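Local atomic coordinates of ribosomal protein S2-related protein (PDB entry 2JH3), a protein that binds a [4Fe-4S] iron-sulfur cluster and may act as a chelatase of the sirohydrochlorin ferrochelatase type. Residues 451-454 against 455-459; 388-391 against 392-396; 407-411 against 412-416; 415-418 against 419-423; 77-81 against 82-86. All coordinates share one frame; numbering follows the deposited sequence.

Overall arrangement
All five contacts are local: each joins two adjoining segments, so none closes a long loop and none nests within another. Contact 5 comes first in the chain, on helix 78-88 of the first CbiX range, and touches none of the rest. The other four lie in the 4Fe-4S range. Contact 2 opens helix 392-398; contacts 3 and 4 follow each other along helix 411-422 and share Asp415 and Thr416; contact 1 starts helix 455-467. Contact 2 meets contact 3 where Ala396 O receives Gln407 NE2 (3.0 Å), and meets contact 1 through Thr390 N and Ala451 O (2.9 Å). Contacts 1 and 4 both reach the iron-sulfur cluster, each bringing one cysteine to it.

Contact 1: 451-454 against 455-459; sequences AEAC and TVLLA. With SF4 (iron/sulfur cluster), chain E.
Cys454 serves two roles with one sulfur: its SG is a ligand of the [4Fe-4S] cluster, 2.4 Å from FE2, and it also caps the helix that begins at Thr455. As the N-cap residue it receives the amide of Leu457, a weak but fairly straight bond of 3.6 Å from N to SG, with an angle of 163° at the hydrogen. The torsion explains the double use. A chi1 of 73° places SG between the backbone N and the carbonyl carbon, which turns it back over the first turn, where it faces both the iron and the amide. Such an N-H...S bond, made at the positive end of a helix, would probably ease the negative charge on the thiolate and cluster.

The carbonyl of the same residue starts the helical i to i+4 hydrogen bonding: Leu458 N reaches Cys454 O at 3.0 Å, almost in line with the C=O bond. Apolar groups touch the cluster on the S3 side of this cap. Leu457 extends its CD2 to 3.7 Å from cluster atom S3, and the same methyl rests on Ala453 CB at 3.9 Å.

Helix 455-467 thus starts at the cluster, following strand 448-450, which ends in the ligand Cys450. Leu457 also packs against Val417 and Val421 of helix 411-422, while Leu458 and Ala453 lie against Trp392 of helix 392-398.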
# COMPACT_ATOMS: atom_id res chain seq x y z
N ALA A 451 10.02 -14.81 9.83
CA ALA A 451 11.15 -15.64 10.14
C ALA A 451 12.14 -15.70 8.97
O ALA A 451 13.25 -16.26 9.13
CB ALA A 451 10.66 -17.08 10.52
N GLU A 452 11.77 -15.15 7.81
CA GLU A 452 12.61 -15.33 6.60
C GLU A 452 12.12 -14.37 5.50
O GLU A 452 10.89 -14.17 5.33
CB GLU A 452 12.61 -16.81 6.09
CG GLU A 452 13.65 -17.00 4.99
CD GLU A 452 13.81 -18.39 4.52
OE1 GLU A 452 13.04 -19.25 4.95
OE2 GLU A 452 14.74 -18.61 3.76
N ALA A 453 13.05 -13.77 4.78
CA ALA A 453 12.74 -13.01 3.64
C ALA A 453 11.90 -13.80 2.66
O ALA A 453 12.27 -14.89 2.23
CB ALA A 453 13.99 -12.46 2.99
N CYS A 454 10.79 -13.17 2.25
CA CYS A 454 9.78 -13.76 1.31
C CYS A 454 10.07 -13.55 -0.21
O CYS A 454 10.96 -12.77 -0.62
CB CYS A 454 8.36 -13.22 1.65
SG CYS A 454 8.13 -11.56 1.19
N THR A 455 9.31 -14.24 -1.06
CA THR A 455 9.60 -14.15 -2.50
C THR A 455 9.36 -12.74 -3.05
O THR A 455 10.02 -12.35 -3.97
CB THR A 455 8.86 -15.19 -3.39
OG1 THR A 455 7.49 -15.06 -3.19
CG2 THR A 455 9.30 -16.61 -3.00
N VAL A 456 8.46 -11.97 -2.44
CA VAL A 456 8.17 -10.62 -2.92
C VAL A 456 9.36 -9.69 -2.63
O VAL A 456 9.77 -8.87 -3.51
CB VAL A 456 6.84 -10.11 -2.38
CG1 VAL A 456 6.68 -8.57 -2.61
CG2 VAL A 456 5.66 -10.83 -3.08
N LEU A 457 9.96 -9.82 -1.44
CA LEU A 457 11.13 -9.05 -1.09
C LEU A 457 12.35 -9.46 -1.91
O LEU A 457 13.12 -8.59 -2.35
CB LEU A 457 11.47 -9.20 0.41
CG LEU A 457 12.79 -8.55 0.89
CD1 LEU A 457 12.77 -7.04 0.57
CD2 LEU A 457 12.98 -8.72 2.39
N LEU A 458 12.52 -10.78 -2.15
CA LEU A 458 13.64 -11.26 -3.00
C LEU A 458 13.54 -10.66 -4.40
O LEU A 458 14.52 -10.20 -4.97
CB LEU A 458 13.64 -12.77 -3.12
CG LEU A 458 13.98 -13.52 -1.87
CD1 LEU A 458 13.55 -14.95 -1.91
CD2 LEU A 458 15.45 -13.46 -1.61
N ALA A 459 12.36 -10.67 -4.99
CA ALA A 459 12.21 -10.03 -6.33
C ALA A 459 12.47 -8.51 -6.34
O ALA A 459 13.00 -7.93 -7.32
CB ALA A 459 10.80 -10.32 -6.83
FE1 SF4 E . 8.71 -10.80 5.89
FE2 SF4 E . 8.01 -10.46 3.29
FE3 SF4 E . 6.52 -9.40 5.27
FE4 SF4 E . 8.98 -8.35 4.72
S1 SF4 E . 7.14 -8.34 3.29
S2 SF4 E . 8.17 -8.81 6.82
S3 SF4 E . 10.16 -10.27 4.17
S4 SF4 E . 6.75 -11.64 4.84

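Contact 2: 388-391 against 392-396; sequences HWTP and WMSTA
Thr390 and Pro391 lead into the first turn of helix 392-398, with Pro391 at the N-cap position, so the contact is a helix N-terminus whose capping residue has no side-chain acceptor to offer. The backbone bond from this residue into the helix is long: Thr395 N donates to Pro391 O over 3.4 Å, a weak bond although straight at 164°.

The closer-packed side centres on Thr390 and Thr395, whose side chains cross at about a right angle. With Thr390 OG1 beside the backbone N (chi1 -55°), the other branch, CG2, falls anti to that N and points its methyl at the helix; there it lies 3.8 Å from Ser394 OG and about as far from Thr395 OG1. A water ties the same two threonines together, giving one hydrogen to Thr390 O (2.8 Å) and the other to Thr395 OG1 (2.9 Å). That hydroxyl is also hydrogen-bonded to Glu452 OE2, so it is gripped by the water and by a carboxylate from the loop ahead of helix 455-467.

The opposite character appears at Pro391, an exposed residue. Its ring meets the helix through a single close side-chain approach, CG to Ser394 CB at 3.9 Å, and Met393 is exposed as well. The next residue after the proline, Trp392, lies inward against Leu458 and Val461 of helix 455-467, and Ala396 CB sits over one face of its indole, 3.6 Å above the ring plane and offset toward the rim.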
# COMPACT_ATOMS: atom_id res chain seq x y z
N HIS A 388 12.72 -20.31 14.85
CA HIS A 388 14.04 -20.17 14.19
C HIS A 388 13.91 -19.40 12.90
O HIS A 388 12.91 -19.55 12.19
CB HIS A 388 14.76 -21.51 13.98
CG HIS A 388 15.19 -22.13 15.29
ND1 HIS A 388 15.85 -21.41 16.26
CD2 HIS A 388 14.92 -23.35 15.83
CE1 HIS A 388 16.00 -22.17 17.34
NE2 HIS A 388 15.45 -23.35 17.10
N TRP A 389 14.83 -18.47 12.71
CA TRP A 389 14.73 -17.56 11.62
C TRP A 389 15.90 -17.93 10.74
O TRP A 389 16.83 -18.57 11.18
CB TRP A 389 14.73 -16.04 12.05
CG TRP A 389 15.75 -15.72 13.03
CD1 TRP A 389 15.64 -15.85 14.40
CD2 TRP A 389 17.10 -15.30 12.77
NE1 TRP A 389 16.85 -15.52 14.99
CE2 TRP A 389 17.75 -15.16 14.02
CE3 TRP A 389 17.83 -15.03 11.60
CZ2 TRP A 389 19.09 -14.81 14.11
CZ3 TRP A 389 19.11 -14.66 11.70
CH2 TRP A 389 19.74 -14.51 12.93
N THR A 390 15.80 -17.56 9.47
CA THR A 390 16.85 -17.83 8.50
C THR A 390 17.48 -16.49 8.08
O THR A 390 16.79 -15.59 7.66
CB THR A 390 16.20 -18.56 7.33
OG1 THR A 390 15.51 -19.76 7.85
CG2 THR A 390 17.18 -18.86 6.18
N PRO A 391 18.80 -16.33 8.21
CA PRO A 391 19.43 -15.07 7.82
C PRO A 391 19.35 -14.80 6.34
O PRO A 391 19.28 -15.76 5.57
CB PRO A 391 20.90 -15.33 8.14
CG PRO A 391 21.01 -16.69 8.18
CD PRO A 391 19.79 -17.28 8.69
N TRP A 392 19.34 -13.54 5.96
CA TRP A 392 19.25 -13.15 4.58
C TRP A 392 20.22 -13.89 3.66
O TRP A 392 19.83 -14.39 2.59
CB TRP A 392 19.48 -11.63 4.43
CG TRP A 392 19.82 -11.30 3.07
CD1 TRP A 392 21.10 -11.23 2.49
CD2 TRP A 392 18.90 -11.09 2.01
NE1 TRP A 392 20.98 -10.90 1.13
CE2 TRP A 392 19.66 -10.83 0.82
CE3 TRP A 392 17.52 -11.05 1.94
CZ2 TRP A 392 19.06 -10.57 -0.38
CZ3 TRP A 392 16.94 -10.79 0.72
CH2 TRP A 392 17.69 -10.60 -0.42
N MET A 393 21.50 -13.98 4.03
CA MET A 393 22.48 -14.54 3.07
C MET A 393 22.20 -16.01 2.74
O MET A 393 22.42 -16.51 1.64
CB MET A 393 23.91 -14.37 3.60
CG MET A 393 24.90 -13.80 2.50
SD MET A 393 24.64 -14.32 0.74
CE MET A 393 24.78 -12.68 -0.04
N SER A 394 21.70 -16.74 3.71
CA SER A 394 21.24 -18.06 3.47
C SER A 394 20.04 -18.22 2.45
O SER A 394 20.08 -19.06 1.52
CB SER A 394 20.95 -18.66 4.85
OG SER A 394 20.44 -19.91 4.62
N THR A 395 18.99 -17.40 2.59
CA THR A 395 17.98 -17.31 1.54
C THR A 395 18.57 -16.99 0.20
O THR A 395 18.25 -17.66 -0.78
CB THR A 395 16.96 -16.20 1.88
OG1 THR A 395 16.52 -16.38 3.20
CG2 THR A 395 15.74 -16.20 0.94
N ALA A 396 19.37 -15.91 0.12
CA ALA A 396 19.91 -15.43 -1.15
C ALA A 396 20.73 -16.52 -1.87
O ALA A 396 20.61 -16.69 -3.08
CB ALA A 396 20.75 -14.18 -0.93
O HOH W 1 15.93 -14.46 5.23

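Contact 3: 407-411 against 412-416; sequences QRATP and DQVDT
Thr410 and Gln413 exchange hydrogen bonds in both directions at the start of helix 411-422. The side chain of Thr410, the N-cap residue, accepts from the helix: Gln413 N points to Thr410 OG1 at 3.1 Å, a somewhat bent bond of 145°. A chi1 of 50° makes this possible by folding OG1 back between the backbone N and the carbonyl carbon. In return, the extended side chain of Gln413 runs back beside the cap, and its OE1 takes the amide of Thr410 at N, 2.9 Å away. This second bond is straight, 164°, and arrives in the plane of the amide carbonyl on a lone pair, which probably favours this rotation of the carboxamide. An alanine in place of Gln413 would leave the amide of Thr410 without this acceptor and is likely to let the residues before the helix move more freely.

Backbone bonds continue the helix from the same cap, with Val414 N on Thr410 O at 2.9 Å and Asp415 N on Pro411 O at the same length. Asp412 O holds two donors, Thr416 N and Thr416 OG1, which come from opposite faces of its plane; the hydroxyl bond is 2.7 Å from OG1 to O.

Between the two segments the apolar contact is Ala409 CB to Val414 CG1, 3.7 Å apart; Ala409 also packs on Val461 and Val465 of helix 455-467. Ala409 precedes the N-cap and Val414 is four residues after it, the spacing of a hydrophobic staple, and the reciprocal Thr410-Gln413 pair beside it is a capping box.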
# COMPACT_ATOMS: atom_id res chain seq x y z
N GLN A 407 22.25 -12.20 -4.54
CA GLN A 407 23.53 -12.46 -3.91
C GLN A 407 24.56 -11.28 -3.96
O GLN A 407 25.55 -11.30 -3.24
CB GLN A 407 24.17 -13.72 -4.49
CG GLN A 407 23.51 -15.02 -4.06
CD GLN A 407 23.75 -16.21 -5.03
OE1 GLN A 407 24.80 -16.30 -5.67
NE2 GLN A 407 22.78 -17.14 -5.10
N ARG A 408 24.30 -10.30 -4.78
CA ARG A 408 25.18 -9.18 -4.99
C ARG A 408 24.76 -7.98 -4.16
O ARG A 408 25.52 -7.03 -4.04
CB ARG A 408 25.11 -8.74 -6.48
CG ARG A 408 25.29 -9.84 -7.49
CD ARG A 408 26.74 -10.27 -7.74
NE ARG A 408 27.20 -11.22 -6.74
CZ ARG A 408 28.11 -10.94 -5.82
NH1 ARG A 408 28.71 -9.73 -5.79
NH2 ARG A 408 28.44 -11.88 -4.92
N ALA A 409 23.52 -7.99 -3.63
CA ALA A 409 23.03 -6.87 -2.84
C ALA A 409 23.86 -6.69 -1.57
O ALA A 409 24.14 -7.66 -0.86
CB ALA A 409 21.54 -7.08 -2.49
N THR A 410 24.24 -5.44 -1.29
CA THR A 410 24.96 -5.13 -0.04
C THR A 410 24.02 -5.11 1.14
O THR A 410 22.81 -4.98 0.95
CB THR A 410 25.59 -3.75 -0.09
OG1 THR A 410 24.60 -2.80 -0.51
CG2 THR A 410 26.73 -3.77 -1.09
N PRO A 411 24.56 -5.27 2.38
CA PRO A 411 23.66 -5.05 3.52
C PRO A 411 22.79 -3.82 3.46
O PRO A 411 21.60 -3.93 3.77
CB PRO A 411 24.62 -5.02 4.73
CG PRO A 411 25.71 -6.04 4.30
CD PRO A 411 25.90 -5.73 2.82
N ASP A 412 23.33 -2.69 3.03
CA ASP A 412 22.53 -1.49 2.95
C ASP A 412 21.51 -1.54 1.88
O ASP A 412 20.46 -0.91 1.99
CB ASP A 412 23.37 -0.23 2.72
CG ASP A 412 22.66 1.02 3.27
OD1 ASP A 412 22.39 1.05 4.50
OD2 ASP A 412 22.35 1.95 2.48
N GLN A 413 21.82 -2.24 0.81
CA GLN A 413 20.85 -2.37 -0.25
C GLN A 413 19.68 -3.21 0.23
O GLN A 413 18.49 -2.88 -0.03
CB GLN A 413 21.46 -3.03 -1.45
CG GLN A 413 22.18 -2.05 -2.37
CD GLN A 413 22.77 -2.76 -3.60
OE1 GLN A 413 23.50 -3.73 -3.46
NE2 GLN A 413 22.42 -2.28 -4.81
N VAL A 414 19.97 -4.31 0.88
CA VAL A 414 18.82 -5.09 1.38
C VAL A 414 18.03 -4.35 2.45
O VAL A 414 16.84 -4.43 2.42
CB VAL A 414 18.98 -6.60 1.54
CG1 VAL A 414 20.26 -7.16 1.00
CG2 VAL A 414 18.53 -7.15 2.91
N ASP A 415 18.70 -3.62 3.36
CA ASP A 415 18.04 -2.86 4.39
C ASP A 415 17.16 -1.76 3.82
O ASP A 415 16.05 -1.45 4.30
CB ASP A 415 19.06 -2.28 5.35
CG ASP A 415 19.65 -3.30 6.29
OD1 ASP A 415 19.26 -4.49 6.38
OD2 ASP A 415 20.55 -2.87 7.01
N THR A 416 17.62 -1.16 2.74
CA THR A 416 16.88 -0.12 2.09
C THR A 416 15.63 -0.60 1.37
O THR A 416 14.54 0.04 1.43
CB THR A 416 17.86 0.55 1.09
OG1 THR A 416 18.88 1.23 1.87
CG2 THR A 416 17.20 1.47 0.27

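Contact 4: 415-418 against 419-423; sequences DTVA and AQVCA. With SF4 (iron/sulfur cluster), chain E.
Val417 and Val421 have nearly the same first torsion, 179° and 169°, each with CG1 anti to the backbone N; one helical turn apart, these matching torsions lay the two side chains alongside each other, with Val417 CG1 at 4.0 Å from Val421 CG2. Cys422 turns differently: its chi1 of -62° sets SG anti to the carbonyl carbon, 4.0 Å from Ala418 CB, and brings it 2.4 Å from FE4 of the [4Fe-4S] cluster.

The backbone beneath is alpha-helical. Val421 N donates to Val417 O at 2.8 Å, and Cys422 N to Ala418 O at the same length, which holds the ligand residue to the turn before it. Gln420 N is less well served, with weak bonds to the carbonyls of both Thr416 and Val417. A water bridges the outer side, donating to Thr416 O (2.7 Å) and accepting from Gln420 NE2 (3.0 Å). The same carboxamide makes weak hydrogen bonds to Arg341 and Ala339 of the second subunit, where Ala339 also packs on Ala423.

In the fold, the valine side of helix 411-422 faces Ala460 and Val461 of helix 455-467, whereas Ala418 and Cys422 touch Arg429 of strand 427-429.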
# COMPACT_ATOMS: atom_id res chain seq x y z
N ASP A 415 18.70 -3.62 3.36
CA ASP A 415 18.04 -2.86 4.39
C ASP A 415 17.16 -1.76 3.82
O ASP A 415 16.05 -1.45 4.30
CB ASP A 415 19.06 -2.28 5.35
CG ASP A 415 19.65 -3.30 6.29
OD1 ASP A 415 19.26 -4.49 6.38
OD2 ASP A 415 20.55 -2.87 7.01
N THR A 416 17.62 -1.16 2.74
CA THR A 416 16.88 -0.12 2.09
C THR A 416 15.63 -0.60 1.37
O THR A 416 14.54 0.04 1.43
CB THR A 416 17.86 0.55 1.09
OG1 THR A 416 18.88 1.23 1.87
CG2 THR A 416 17.20 1.47 0.27
N VAL A 417 15.75 -1.74 0.67
CA VAL A 417 14.61 -2.34 -0.00
C VAL A 417 13.62 -2.93 1.01
O VAL A 417 12.45 -2.70 0.86
CB VAL A 417 15.06 -3.44 -1.01
CG1 VAL A 417 13.86 -4.10 -1.72
CG2 VAL A 417 16.01 -2.82 -2.03
N ALA A 418 14.11 -3.61 2.04
CA ALA A 418 13.22 -4.17 3.04
C ALA A 418 12.42 -3.08 3.73
O ALA A 418 11.22 -3.25 3.95
CB ALA A 418 13.98 -4.98 3.98
N ALA A 419 13.01 -1.91 4.01
CA ALA A 419 12.23 -0.81 4.65
C ALA A 419 11.07 -0.39 3.77
O ALA A 419 9.95 -0.15 4.23
CB ALA A 419 13.13 0.41 4.95
N GLN A 420 11.29 -0.40 2.46
CA GLN A 420 10.26 -0.00 1.49
C GLN A 420 9.21 -1.08 1.27
O GLN A 420 8.01 -0.78 1.25
CB GLN A 420 10.87 0.40 0.17
CG GLN A 420 11.70 1.71 0.20
CD GLN A 420 11.00 2.97 0.85
OE1 GLN A 420 9.92 3.38 0.42
NE2 GLN A 420 11.65 3.54 1.93
N VAL A 421 9.64 -2.32 1.08
CA VAL A 421 8.70 -3.44 0.83
C VAL A 421 7.94 -3.88 2.08
O VAL A 421 6.72 -3.93 2.10
CB VAL A 421 9.49 -4.62 0.36
CG1 VAL A 421 8.63 -5.92 0.32
CG2 VAL A 421 9.96 -4.32 -1.06
N CYS A 422 8.67 -4.10 3.14
CA CYS A 422 8.11 -4.63 4.36
C CYS A 422 7.15 -3.67 5.09
O CYS A 422 6.35 -4.09 5.95
CB CYS A 422 9.20 -5.07 5.30
SG CYS A 422 10.26 -6.38 4.67
N ALA A 423 7.22 -2.38 4.73
CA ALA A 423 6.26 -1.40 5.25
C ALA A 423 4.84 -1.72 4.96
O ALA A 423 3.91 -1.24 5.66
CB ALA A 423 6.61 -0.04 4.75
FE1 SF4 E . 8.71 -10.80 5.89
FE2 SF4 E . 8.01 -10.46 3.29
FE3 SF4 E . 6.52 -9.40 5.27
FE4 SF4 E . 8.98 -8.35 4.72
S1 SF4 E . 7.14 -8.34 3.29
S2 SF4 E . 8.17 -8.81 6.82
S3 SF4 E . 10.16 -10.27 4.17
S4 SF4 E . 6.75 -11.64 4.84
O HOH W 2 14.46 2.53 2.44

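Contact 5: 77-81 against 82-86; sequences GYVTE and TVLPR
Tyr78 lays one face of its ring over Thr82, whose CB stands 4.0 Å from the ring centroid and 25° off the normal, a CH-pi contact shifted toward the rim. The methyl touches the ring as well, Thr82 CG2 lying 3.5 Å from Tyr78 CE1. Val83 approaches the ring obliquely, its CG2 reaching Tyr78 CE2 at 3.8 Å.

Spacing along the backbone shows a wider, pi-type turn. Tyr78 O accepts twice, from Thr82 N in the alpha manner and from Val83 N five residues on (3.2 Å). Val79 O in turn receives Leu84 N at 3.0 Å, again across five residues. Pro85 has no N-H to give, and its CD instead lies 3.4 Å from Thr80 O; that carbonyl accepts a hydrogen bond from the Tyr112 hydroxyl, so the kink does not cost it a partner.

On the inner side Leu84 CD2 meets Val79 CG1 at 3.8 Å. A serine at Leu84 would lack both terminal methyls and would probably open a gap beside Val79, Phe73 and Tyr112. A water joins Glu81 and Thr82 outside the turn, donating to Glu81 OE2 (2.9 Å).

Helix 78-88 follows strand 66-71 in the CbiX part of this chelatase-like protein. Leu84 and Pro85 pack on Tyr112 of strand 108-112, and Val83 on Trp49, while Arg86 NH1 is hydrogen-bonded to Thr400, just after helix 392-398.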
# COMPACT_ATOMS: atom_id res chain seq x y z
N GLY A 77 11.51 -31.98 -13.93
CA GLY A 77 12.63 -31.24 -14.43
C GLY A 77 13.23 -30.47 -13.28
O GLY A 77 13.03 -30.82 -12.11
N TYR A 78 13.97 -29.43 -13.61
CA TYR A 78 14.72 -28.67 -12.61
C TYR A 78 13.90 -28.15 -11.45
O TYR A 78 14.30 -28.25 -10.30
CB TYR A 78 15.42 -27.53 -13.33
CG TYR A 78 16.45 -26.86 -12.46
CD1 TYR A 78 17.64 -27.52 -12.10
CD2 TYR A 78 16.21 -25.58 -11.97
CE1 TYR A 78 18.59 -26.86 -11.27
CE2 TYR A 78 17.13 -24.92 -11.12
CZ TYR A 78 18.31 -25.56 -10.77
OH TYR A 78 19.22 -24.87 -9.96
N VAL A 79 12.73 -27.62 -11.75
CA VAL A 79 11.91 -27.07 -10.69
C VAL A 79 11.49 -28.19 -9.73
O VAL A 79 11.66 -28.05 -8.54
CB VAL A 79 10.71 -26.30 -11.22
CG1 VAL A 79 9.76 -25.93 -10.08
CG2 VAL A 79 11.15 -25.04 -11.97
N THR A 80 10.97 -29.31 -10.24
CA THR A 80 10.45 -30.35 -9.34
C THR A 80 11.56 -31.20 -8.66
O THR A 80 11.38 -31.73 -7.56
CB THR A 80 9.44 -31.28 -10.09
OG1 THR A 80 10.15 -32.00 -11.11
CG2 THR A 80 8.27 -30.50 -10.62
N GLU A 81 12.71 -31.29 -9.31
CA GLU A 81 13.88 -32.07 -8.88
C GLU A 81 14.90 -31.28 -8.01
O GLU A 81 15.58 -31.85 -7.13
CB GLU A 81 14.61 -32.64 -10.13
CG GLU A 81 13.70 -33.67 -10.89
CD GLU A 81 14.36 -34.26 -12.16
OE1 GLU A 81 13.71 -35.09 -12.83
OE2 GLU A 81 15.46 -33.80 -12.49
N THR A 82 15.04 -29.99 -8.29
CA THR A 82 15.99 -29.15 -7.56
C THR A 82 15.37 -28.03 -6.71
O THR A 82 15.62 -27.97 -5.50
CB THR A 82 17.07 -28.71 -8.53
OG1 THR A 82 17.70 -29.92 -9.01
CG2 THR A 82 18.09 -27.75 -7.89
N VAL A 83 14.51 -27.21 -7.29
CA VAL A 83 13.99 -26.02 -6.60
C VAL A 83 13.07 -26.40 -5.47
O VAL A 83 13.25 -25.92 -4.42
CB VAL A 83 13.25 -25.09 -7.59
CG1 VAL A 83 12.56 -23.86 -6.89
CG2 VAL A 83 14.22 -24.60 -8.71
N LEU A 84 12.04 -27.23 -5.70
CA LEU A 84 11.06 -27.51 -4.63
C LEU A 84 11.71 -28.22 -3.46
O LEU A 84 11.50 -27.80 -2.30
CB LEU A 84 9.79 -28.25 -5.15
CG LEU A 84 9.08 -27.66 -6.40
CD1 LEU A 84 7.80 -28.39 -6.80
CD2 LEU A 84 8.84 -26.16 -6.39
N PRO A 85 12.53 -29.25 -3.72
CA PRO A 85 13.26 -29.94 -2.66
C PRO A 85 14.19 -29.03 -1.86
O PRO A 85 14.19 -29.09 -0.65
CB PRO A 85 14.03 -31.04 -3.40
CG PRO A 85 13.29 -31.25 -4.59
CD PRO A 85 12.79 -29.92 -5.02
N ARG A 86 14.88 -28.12 -2.51
CA ARG A 86 15.74 -27.12 -1.85
C ARG A 86 14.96 -26.17 -0.94
O ARG A 86 15.40 -25.86 0.13
CB ARG A 86 16.37 -26.30 -2.94
CG ARG A 86 17.46 -25.43 -2.64
CD ARG A 86 17.81 -24.78 -4.01
NE ARG A 86 16.88 -23.70 -4.24
CZ ARG A 86 16.65 -23.01 -5.35
NH1 ARG A 86 17.24 -23.27 -6.53
NH2 ARG A 86 15.75 -22.00 -5.23
O HOH W 3 17.17 -31.54 -11.80